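Local structure of thioesterase (Streptomyces sp. WAC02707, 6VAP) at residues A104-R109 against E182-R187; E119-S124 against P190-P195; A125-S130 against P205-V210; H197-D202 against T224-A229. The protein probably removes acyl groups by hydrolysis from stalled carrier proteins of the borrelidin polyketide assembly line, as a type II thioesterase of the alpha/beta-hydrolase fold. All blocks are in the same frame, centred on the assembly; numbering follows the deposited sequence.

The four contacts run from the packing around helix 99-113 to the last strand of the central sheet. Interaction 2 is buried and mostly apolar, and it packs against helix 99-113 of interaction 1, where Phe105 touches Leu192. Interaction 1 is only partly buried and is rich in polar side chains, with tyrosine, glutamate, arginine and ordered water. Interaction 3 is a buried loop-to-loop contact made by a valine and a proline, and it adjoins interaction 4 through Ala125 N and Leu199 O, 2.8 Å apart. Interaction 4, partly buried, is backbone pairing at the sheet margin with a His-Asp side-chain bond added, and strand 196-201 joins it to strand 120-124 of interaction 2.

Interaction 1: A104-R109 against E182-R187; sequences AFELAR and ETYRYR
Three side chains spaced along one side of helix 99-113, Phe105, Glu106 and Arg109, meet two tyrosines and a carbonyl of the loop 182-187. Tyr184 and Tyr186 both hold CG anti to the backbone N (chi1 175° and 170°). Tyr184 points its hydroxyl at Glu106 tip to tip, and OH donates to OE2 at 2.6 Å, using the anti lone pair of that oxygen. The glutamate chain is bent at chi2 (-63°), and its carboxylate plane is turned well away from the plane of the phenol ring. Glu106 OE2 also takes a bond from water 1, which in turn accepts from Arg187 N, and it forms a salt bridge with Arg109 NH1 at 3.6 Å, while Glu106 OE1 forms one with Arg110. The two arginines would tend to keep the carboxylate charged.

Arg109, bent at chi3, grips Arg187 O end-on: NH1 and NH2 both donate to this one atom, at 2.9 Å and 2.6 Å, and the oxygen lies close to the guanidinium plane. Tyr186 CE1 sits over one face of the same guanidinium, 3.1 Å from Arg109 NH2, and water 2 accepts from Arg109 NH2. Phe105, its CG anti to the backbone N, brings the ring edge to the loop: CZ lies 3.9 Å from Tyr186 CE1, and CE2 lies near Tyr184 OH. His218 packs on both Phe105 and Tyr186. The helix concerned is the one that follows the GxSxG segment, consistent with the nucleophile elbow of the alpha/beta-hydrolase fold, and here the chain returning toward strand 196-201 packs across its side.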
# COMPACT_ATOMS: atom_id res chain seq x y z
N ALA A 104 2.01 1.16 4.09
CA ALA A 104 2.50 -0.19 4.35
C ALA A 104 3.78 -0.17 5.15
O ALA A 104 3.97 -1.02 6.03
CB ALA A 104 2.73 -0.97 3.05
N PHE A 105 4.66 0.80 4.87
CA PHE A 105 5.91 0.89 5.60
C PHE A 105 5.66 1.29 7.04
O PHE A 105 6.34 0.80 7.94
CB PHE A 105 6.83 1.89 4.92
CG PHE A 105 7.94 2.39 5.82
CD1 PHE A 105 9.10 1.63 6.03
CD2 PHE A 105 7.87 3.62 6.39
CE1 PHE A 105 10.11 2.09 6.82
CE2 PHE A 105 8.88 4.09 7.18
CZ PHE A 105 10.01 3.33 7.40
N GLU A 106 4.75 2.22 7.26
CA GLU A 106 4.41 2.66 8.61
C GLU A 106 3.77 1.54 9.40
O GLU A 106 4.06 1.37 10.59
CB GLU A 106 3.50 3.89 8.52
CG GLU A 106 4.20 5.17 8.12
CD GLU A 106 5.24 5.58 9.17
OE1 GLU A 106 5.11 5.14 10.32
OE2 GLU A 106 6.17 6.31 8.81
N LEU A 107 2.90 0.76 8.75
CA LEU A 107 2.31 -0.41 9.40
C LEU A 107 3.38 -1.44 9.72
O LEU A 107 3.37 -2.03 10.81
CB LEU A 107 1.23 -1.02 8.51
CG LEU A 107 0.01 -0.15 8.31
CD1 LEU A 107 -0.88 -0.70 7.15
CD2 LEU A 107 -0.80 -0.13 9.61
N ALA A 108 4.37 -1.58 8.85
CA ALA A 108 5.45 -2.51 9.13
C ALA A 108 6.22 -2.10 10.37
O ALA A 108 6.56 -2.93 11.22
CB ALA A 108 6.37 -2.62 7.92
N ARG A 109 6.52 -0.82 10.48
CA ARG A 109 7.19 -0.30 11.66
C ARG A 109 6.43 -0.65 12.91
O ARG A 109 7.03 -1.04 13.91
CB ARG A 109 7.32 1.23 11.55
CG ARG A 109 8.49 1.74 10.80
CD ARG A 109 8.46 3.28 10.74
NE ARG A 109 9.78 3.87 10.93
CZ ARG A 109 10.01 5.17 11.05
NH1 ARG A 109 8.99 6.01 11.00
NH2 ARG A 109 11.24 5.60 11.18
N GLU A 182 1.16 13.73 0.28
CA GLU A 182 2.03 14.87 0.03
C GLU A 182 2.56 15.53 1.30
O GLU A 182 3.62 16.15 1.26
CB GLU A 182 1.30 15.91 -0.82
CG GLU A 182 1.24 15.56 -2.26
CD GLU A 182 0.32 16.48 -3.07
OE1 GLU A 182 -0.81 16.74 -2.60
OE2 GLU A 182 0.74 16.96 -4.17
N THR A 183 1.87 15.42 2.43
CA THR A 183 2.32 16.06 3.66
C THR A 183 3.00 15.08 4.62
O THR A 183 3.26 15.45 5.77
CB THR A 183 1.13 16.72 4.38
OG1 THR A 183 0.21 15.70 4.84
CG2 THR A 183 0.39 17.68 3.42
N TYR A 184 3.25 13.85 4.19
CA TYR A 184 3.95 12.88 5.02
C TYR A 184 5.33 13.37 5.41
O TYR A 184 6.07 13.86 4.56
CB TYR A 184 4.08 11.58 4.25
CG TYR A 184 4.88 10.48 4.91
CD1 TYR A 184 4.44 9.85 6.09
CD2 TYR A 184 6.13 10.13 4.40
CE1 TYR A 184 5.20 8.88 6.69
CE2 TYR A 184 6.90 9.14 5.01
CZ TYR A 184 6.41 8.49 6.11
OH TYR A 184 7.19 7.50 6.72
N ARG A 185 5.68 13.26 6.70
CA ARG A 185 7.00 13.64 7.24
C ARG A 185 7.58 12.36 7.87
O ARG A 185 6.99 11.92 8.79
CB ARG A 185 6.85 14.82 8.20
CG ARG A 185 6.01 15.96 7.64
CD ARG A 185 6.01 17.27 8.41
NE ARG A 185 5.12 17.21 9.57
CZ ARG A 185 5.21 17.97 10.68
NH1 ARG A 185 6.18 18.86 10.84
NH2 ARG A 185 4.33 17.80 11.64
N TYR A 186 8.63 11.75 7.31
CA TYR A 186 9.29 10.58 7.84
C TYR A 186 9.95 10.96 9.15
O TYR A 186 10.73 11.91 9.22
CB TYR A 186 10.33 10.06 6.85
CG TYR A 186 11.22 8.98 7.40
CD1 TYR A 186 10.71 7.74 7.77
CD2 TYR A 186 12.58 9.19 7.54
CE1 TYR A 186 11.52 6.78 8.28
CE2 TYR A 186 13.41 8.22 8.03
CZ TYR A 186 12.87 7.00 8.39
OH TYR A 186 13.68 6.02 8.90
N ARG A 187 9.62 10.25 10.20
CA ARG A 187 10.32 10.43 11.46
C ARG A 187 11.30 9.29 11.62
O ARG A 187 10.85 8.15 11.68
CB ARG A 187 9.35 10.46 12.63
CG ARG A 187 8.05 11.16 12.30
CD ARG A 187 7.12 11.19 13.50
NE ARG A 187 5.78 11.64 13.14
CZ ARG A 187 4.65 11.02 13.48
NH1 ARG A 187 4.69 9.91 14.21
NH2 ARG A 187 3.49 11.51 13.09
O HOH W 1 7.13 8.67 10.07
O HOH W 2 12.61 3.57 10.67

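Interaction 2: E119-S124 against P190-P195; sequences EALLVS and PKLRCP
A single backbone hydrogen bond ties strand 120-124, at Leu121, to the end of the loop 190-195. Leu121 N donates to Pro195 O at 2.9 Å with an N-H...O angle of 164°, and the donor lies nearly along the C=O axis, so the bond is close to straight. The same oxygen also receives a CA-H...O contact from Ala120, with CA 3.5 Å away. Leu121 thereby belongs to the pairing that strand 120-124 continues with strand 196-201, where Leu121 also bonds to His197.

The apolar contacts run from Leu121 along the loop. Its CG is anti to the backbone N (chi1 169°), which sends CD2 toward the loop, while CD1 turns to Ala104 of helix 99-113; CD2 meets Leu192 CD1 at 3.8 Å, the two side chains crossing at about a right angle. Nearer the backbone, Leu121 CB touches Cys194 SG at 4.0 Å, with the sulfur in the crowded position between the backbone N and the carbonyl carbon (chi1 62°). In the alpha/beta-hydrolase fold such parallel strands lie between helices, and here the loop brings the chain into the sheet from the flank of helix 99-113, where Leu192 packs on Phe105.

A third kind of contact is made by the proline ring, which lies against a carbonyl. Pro195 CD is 3.3 Å from Glu119 O, and CG is nearly as near, so the ring's CH2 groups face that oxygen. Two backbone amides of the loop, Arg193 N and Cys194 N, bond to Glu112 OE2 of the helix, and the Cys194 carbonyl bonds to Thr219 OG1.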
# COMPACT_ATOMS: atom_id res chain seq x y z
N GLU A 119 6.95 -11.27 6.69
CA GLU A 119 7.64 -12.04 5.65
C GLU A 119 8.25 -11.12 4.60
O GLU A 119 9.37 -11.36 4.12
CB GLU A 119 6.66 -13.02 5.00
CG GLU A 119 6.03 -13.99 5.97
CD GLU A 119 7.06 -14.76 6.78
OE1 GLU A 119 8.00 -15.33 6.17
OE2 GLU A 119 6.92 -14.81 8.03
N ALA A 120 7.51 -10.11 4.18
CA ALA A 120 8.05 -9.15 3.24
C ALA A 120 7.25 -7.86 3.35
O ALA A 120 6.08 -7.87 3.75
CB ALA A 120 8.00 -9.70 1.82
N LEU A 121 7.91 -6.75 2.98
CA LEU A 121 7.25 -5.47 2.72
C LEU A 121 7.45 -5.19 1.23
O LEU A 121 8.59 -4.98 0.78
CB LEU A 121 7.83 -4.37 3.60
CG LEU A 121 7.39 -2.98 3.22
CD1 LEU A 121 5.85 -2.87 3.29
CD2 LEU A 121 8.06 -1.92 4.10
N LEU A 122 6.37 -5.24 0.44
CA LEU A 122 6.40 -4.94 -1.00
C LEU A 122 5.86 -3.53 -1.21
O LEU A 122 4.76 -3.19 -0.77
CB LEU A 122 5.58 -5.96 -1.80
CG LEU A 122 6.16 -7.37 -1.75
CD1 LEU A 122 5.20 -8.34 -1.05
CD2 LEU A 122 6.42 -7.84 -3.16
N VAL A 123 6.67 -2.68 -1.84
CA VAL A 123 6.35 -1.27 -2.00
C VAL A 123 6.50 -0.91 -3.47
O VAL A 123 7.53 -1.18 -4.09
CB VAL A 123 7.25 -0.38 -1.15
CG1 VAL A 123 6.80 -0.47 0.34
CG2 VAL A 123 8.65 -0.83 -1.27
N SER A 124 5.46 -0.33 -4.04
CA SER A 124 5.36 -0.10 -5.46
C SER A 124 5.20 1.39 -5.70
O SER A 124 4.35 2.01 -5.06
CB SER A 124 4.14 -0.85 -6.03
OG SER A 124 3.72 -0.30 -7.25
N PRO A 190 13.99 3.01 14.41
CA PRO A 190 14.74 1.77 14.17
C PRO A 190 14.45 1.25 12.78
O PRO A 190 13.31 1.29 12.32
CB PRO A 190 14.22 0.81 15.24
CG PRO A 190 13.62 1.71 16.31
CD PRO A 190 13.08 2.91 15.57
N LYS A 191 15.50 0.79 12.09
CA LYS A 191 15.32 0.16 10.79
C LYS A 191 14.41 -1.06 10.88
O LYS A 191 14.30 -1.70 11.92
CB LYS A 191 16.68 -0.27 10.21
CG LYS A 191 17.49 0.87 9.59
CD LYS A 191 18.71 0.30 8.86
CE LYS A 191 19.61 1.39 8.35
NZ LYS A 191 20.81 0.83 7.65
N LEU A 192 13.78 -1.41 9.77
CA LEU A 192 13.06 -2.68 9.73
C LEU A 192 14.05 -3.86 9.69
O LEU A 192 15.24 -3.71 9.42
CB LEU A 192 12.10 -2.71 8.54
CG LEU A 192 10.99 -1.66 8.54
CD1 LEU A 192 10.30 -1.61 7.18
CD2 LEU A 192 9.96 -1.89 9.63
N ARG A 193 13.62 -5.08 9.95
CA ARG A 193 14.43 -6.29 9.72
C ARG A 193 13.78 -7.17 8.65
O ARG A 193 14.42 -8.03 8.12
CB ARG A 193 14.60 -7.08 11.02
CG ARG A 193 15.28 -6.28 12.12
CD ARG A 193 15.20 -6.97 13.47
NE ARG A 193 14.47 -6.13 14.40
CZ ARG A 193 13.15 -6.15 14.54
NH1 ARG A 193 12.45 -7.05 13.87
NH2 ARG A 193 12.57 -5.32 15.37
N CYS A 194 12.51 -6.95 8.35
CA CYS A 194 11.81 -7.78 7.37
C CYS A 194 12.34 -7.46 6.00
O CYS A 194 12.68 -6.37 5.75
CB CYS A 194 10.34 -7.46 7.24
SG CYS A 194 10.06 -5.77 6.67
N PRO A 195 12.46 -8.43 4.87
CA PRO A 195 12.79 -8.14 3.47
C PRO A 195 11.93 -7.02 2.91
O PRO A 195 10.75 -6.89 3.21
CB PRO A 195 12.53 -9.47 2.76
CG PRO A 195 12.63 -10.51 3.84
CD PRO A 195 12.12 -9.85 5.08

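Interaction 3: A125-S130 against P205-V210; sequences ARPAPS and PMVTPV
Val207 is the side chain around which this contact turns. From the segment 205-210 it points toward the loop 125-130 and presents its two methyls to different parts of that backbone. CG1 is anti to the backbone N (chi1 -169°) and comes near the carbonyl of Arg126. CG2, beside the backbone N, comes closer, to 3.6 Å from Ala125 C and equally near Arg126 N, so one methyl lies against the peptide link between those two residues.

Pro127 is set obliquely to the valine. Its CD meets Val207 CG2 at 4.1 Å, while CG, the next ring atom, lies 3.6 Å from Met206 O. The pyrrolidine thus touches the valine methyl at one corner and the neighbouring carbonyl at another, and the contact is van der Waals packing throughout. Ala125 adopts positive phi and psi (53° and 58°), turning the chain as it leaves strand 120-124; the contact buries Ala125 O, which has no polar partner in the model. Arg126 directs CB away from the valine loop, and its guanidinium end is held elsewhere, by Thr102 and by Ala181 O.

The place is near the presumed catalytic centre, since Val207 also touches part of a probable Ser-His-Asp triad, formed by Ser98, His232 and Asp204. The loop 125-130 leaves strand 120-124, whereas 205-210 leads from strand 196-201 into helix 209-213, which Thr208 begins as N-cap. Pro127 and Val207 both pack on that helix, at Glu211 and Ala212, and Pro129 reaches across to Phe105 of helix 99-113.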
# COMPACT_ATOMS: atom_id res chain seq x y z
N ALA A 125 5.96 1.93 -6.64
CA ALA A 125 5.82 3.27 -7.18
C ALA A 125 5.79 4.31 -6.07
O ALA A 125 4.85 5.08 -5.93
CB ALA A 125 4.57 3.34 -8.06
N ARG A 126 6.83 4.34 -5.28
CA ARG A 126 6.88 5.32 -4.19
C ARG A 126 8.32 5.55 -3.73
O ARG A 126 9.08 4.59 -3.60
CB ARG A 126 6.04 4.86 -3.02
CG ARG A 126 5.87 5.85 -1.93
CD ARG A 126 4.96 6.99 -2.28
NE ARG A 126 4.49 7.70 -1.10
CZ ARG A 126 4.03 8.95 -1.09
NH1 ARG A 126 3.90 9.60 -2.22
NH2 ARG A 126 3.71 9.51 0.07
N PRO A 127 8.76 6.80 -3.58
CA PRO A 127 10.10 7.03 -3.05
C PRO A 127 10.21 6.44 -1.65
O PRO A 127 9.23 6.32 -0.92
CB PRO A 127 10.23 8.56 -3.03
CG PRO A 127 9.20 9.05 -3.93
CD PRO A 127 8.04 8.08 -3.78
N ALA A 128 11.42 6.08 -1.27
CA ALA A 128 11.70 5.72 0.12
C ALA A 128 11.16 6.76 1.11
O ALA A 128 11.13 7.95 0.80
CB ALA A 128 13.20 5.54 0.30
N PRO A 129 10.74 6.34 2.29
CA PRO A 129 10.25 7.34 3.26
C PRO A 129 11.27 8.42 3.56
O PRO A 129 10.88 9.59 3.74
CB PRO A 129 9.97 6.50 4.52
CG PRO A 129 9.68 5.12 3.98
CD PRO A 129 10.53 4.96 2.75
N SER A 130 12.56 8.09 3.57
CA SER A 130 13.62 9.07 3.74
C SER A 130 13.84 9.94 2.50
O SER A 130 14.64 10.89 2.55
CB SER A 130 14.92 8.35 4.11
OG SER A 130 15.40 7.53 3.03
N PRO A 205 7.67 9.91 -13.49
CA PRO A 205 8.27 11.18 -13.03
C PRO A 205 8.28 11.34 -11.52
O PRO A 205 9.03 12.19 -11.00
CB PRO A 205 7.41 12.26 -13.71
CG PRO A 205 6.77 11.56 -14.86
CD PRO A 205 6.57 10.13 -14.44
N MET A 206 7.46 10.57 -10.79
CA MET A 206 7.33 10.75 -9.35
C MET A 206 8.24 9.84 -8.53
O MET A 206 8.30 10.00 -7.31
CB MET A 206 5.89 10.52 -8.92
CG MET A 206 4.91 11.53 -9.55
SD MET A 206 5.11 13.21 -8.89
CE MET A 206 6.08 14.02 -10.15
N VAL A 207 8.97 8.93 -9.17
CA VAL A 207 9.90 8.02 -8.49
C VAL A 207 11.15 7.88 -9.33
O VAL A 207 11.10 7.30 -10.42
CB VAL A 207 9.29 6.64 -8.23
CG1 VAL A 207 10.18 5.88 -7.33
CG2 VAL A 207 7.89 6.77 -7.69
N THR A 208 12.25 8.47 -8.88
CA THR A 208 13.53 8.26 -9.54
C THR A 208 14.11 6.93 -9.11
O THR A 208 13.76 6.41 -8.06
CB THR A 208 14.49 9.38 -9.21
OG1 THR A 208 14.81 9.35 -7.82
CG2 THR A 208 13.89 10.75 -9.58
N PRO A 209 15.04 6.37 -9.91
CA PRO A 209 15.72 5.13 -9.50
C PRO A 209 16.36 5.22 -8.13
O PRO A 209 16.27 4.27 -7.34
CB PRO A 209 16.77 4.91 -10.61
CG PRO A 209 16.27 5.67 -11.78
CD PRO A 209 15.48 6.84 -11.25
N VAL A 210 17.02 6.34 -7.82
CA VAL A 210 17.65 6.47 -6.52
C VAL A 210 16.58 6.50 -5.43
O VAL A 210 16.76 5.94 -4.35
CB VAL A 210 18.56 7.71 -6.49
CG1 VAL A 210 18.89 8.10 -5.05
CG2 VAL A 210 19.80 7.47 -7.28

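Interaction 4: H197-D202 against T224-A229; sequences HALTGD and TLDTFA
His197 sends its side chain over the neighbouring strand, with CG anti to the backbone N (chi1 -167°). CB lies 3.5 Å from Thr224 OG1, and CG comes closer, to 3.0 Å from that oxygen. The hydroxyl oxygen thus faces the ring over the centre of one imidazole face, with Thr224 CB standing behind it, almost on the ring normal. ND1 bonds outward to His249 NE2 of helix 239-250. CD2 passes near Thr224 O, and CE1 is 3.0 Å from Asp226 OD2. At the tip, NE2 donates to Asp226 OD2 at 2.6 Å with an N-H...O angle of 131°; the oxygen lies in the ring plane, but the donor stands above the carboxylate plane. The carboxylate would probably stabilise a positive charge on this imidazole.

The strands 197-201 and 224-228 run parallel at about 20°, joined through helix 209-213 as a beta-alpha-beta crossover at the outer margin of the alpha/beta-hydrolase sheet. Five backbone bonds alternate between them, from Ala198 N to Thr224 O through to Asp202 N to Phe228 O at 2.8 Å. Leu199 and Phe228 share the histidine's face, CB of the leucine touching CE1 of the ring at 3.9 Å, with Ile245 covering the phenylalanine. On the other face Leu225 CD1 meets Ala198 CB at 3.5 Å and also touches Thr200 CG2.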
# COMPACT_ATOMS: atom_id res chain seq x y z
N HIS A 197 10.93 -5.47 -0.86
CA HIS A 197 10.98 -5.64 -2.30
C HIS A 197 10.31 -4.42 -2.91
O HIS A 197 9.11 -4.20 -2.71
CB HIS A 197 10.30 -6.93 -2.77
CG HIS A 197 10.60 -7.27 -4.21
ND1 HIS A 197 10.57 -8.56 -4.69
CD2 HIS A 197 10.94 -6.49 -5.27
CE1 HIS A 197 10.88 -8.56 -5.98
NE2 HIS A 197 11.10 -7.32 -6.36
N ALA A 198 11.06 -3.64 -3.65
CA ALA A 198 10.56 -2.42 -4.24
C ALA A 198 10.25 -2.67 -5.71
O ALA A 198 10.97 -3.42 -6.39
CB ALA A 198 11.59 -1.32 -4.08
N LEU A 199 9.20 -2.04 -6.20
CA LEU A 199 8.74 -2.22 -7.57
C LEU A 199 8.43 -0.85 -8.15
O LEU A 199 7.72 -0.05 -7.52
CB LEU A 199 7.50 -3.12 -7.62
CG LEU A 199 7.55 -4.37 -6.75
CD1 LEU A 199 6.18 -4.96 -6.68
CD2 LEU A 199 8.54 -5.40 -7.29
N THR A 200 8.98 -0.56 -9.33
CA THR A 200 8.86 0.78 -9.87
C THR A 200 8.75 0.71 -11.39
O THR A 200 9.17 -0.27 -12.01
CB THR A 200 10.04 1.66 -9.40
OG1 THR A 200 9.77 3.04 -9.69
CG2 THR A 200 11.35 1.21 -10.06
N GLY A 201 8.18 1.74 -11.99
CA GLY A 201 8.17 1.88 -13.42
C GLY A 201 9.35 2.70 -13.89
O GLY A 201 9.81 3.59 -13.22
N ASP A 202 9.85 2.38 -15.08
CA ASP A 202 11.04 3.04 -15.61
C ASP A 202 10.74 4.42 -16.20
O ASP A 202 11.68 5.12 -16.60
CB ASP A 202 11.72 2.16 -16.67
CG ASP A 202 10.85 1.92 -17.90
OD1 ASP A 202 9.68 2.34 -17.93
OD2 ASP A 202 11.35 1.26 -18.83
N THR A 224 15.45 -6.05 -2.60
CA THR A 224 15.42 -6.32 -4.03
C THR A 224 14.59 -5.22 -4.67
O THR A 224 13.61 -4.74 -4.09
CB THR A 224 14.84 -7.72 -4.35
OG1 THR A 224 13.55 -7.87 -3.75
CG2 THR A 224 15.76 -8.82 -3.82
N LEU A 225 15.02 -4.78 -5.84
CA LEU A 225 14.33 -3.76 -6.60
C LEU A 225 14.10 -4.28 -8.01
O LEU A 225 15.05 -4.72 -8.67
CB LEU A 225 15.13 -2.48 -6.67
CG LEU A 225 14.60 -1.39 -7.60
CD1 LEU A 225 13.23 -0.92 -7.19
CD2 LEU A 225 15.58 -0.21 -7.63
N ASP A 226 12.84 -4.24 -8.46
CA ASP A 226 12.46 -4.68 -9.80
C ASP A 226 11.85 -3.50 -10.53
O ASP A 226 10.98 -2.83 -9.98
CB ASP A 226 11.45 -5.84 -9.77
CG ASP A 226 12.11 -7.20 -9.70
OD1 ASP A 226 12.95 -7.51 -10.57
OD2 ASP A 226 11.77 -7.98 -8.79
N THR A 227 12.32 -3.24 -11.75
CA THR A 227 11.85 -2.15 -12.58
C THR A 227 11.03 -2.73 -13.72
O THR A 227 11.37 -3.77 -14.30
CB THR A 227 13.04 -1.33 -13.13
OG1 THR A 227 13.87 -0.94 -12.01
CG2 THR A 227 12.56 -0.16 -13.88
N PHE A 228 9.97 -2.02 -14.07
CA PHE A 228 9.05 -2.43 -15.12
C PHE A 228 8.88 -1.34 -16.17
O PHE A 228 8.97 -0.13 -15.86
CB PHE A 228 7.69 -2.78 -14.52
CG PHE A 228 7.76 -3.82 -13.44
CD1 PHE A 228 8.15 -3.48 -12.16
CD2 PHE A 228 7.43 -5.18 -13.72
CE1 PHE A 228 8.23 -4.48 -11.15
CE2 PHE A 228 7.45 -6.12 -12.75
CZ PHE A 228 7.87 -5.77 -11.43
N ALA A 229 8.65 -1.75 -17.42
CA ALA A 229 8.38 -0.79 -18.49
C ALA A 229 7.02 -0.16 -18.22
O ALA A 229 5.97 -0.80 -18.38
CB ALA A 229 8.44 -1.47 -19.86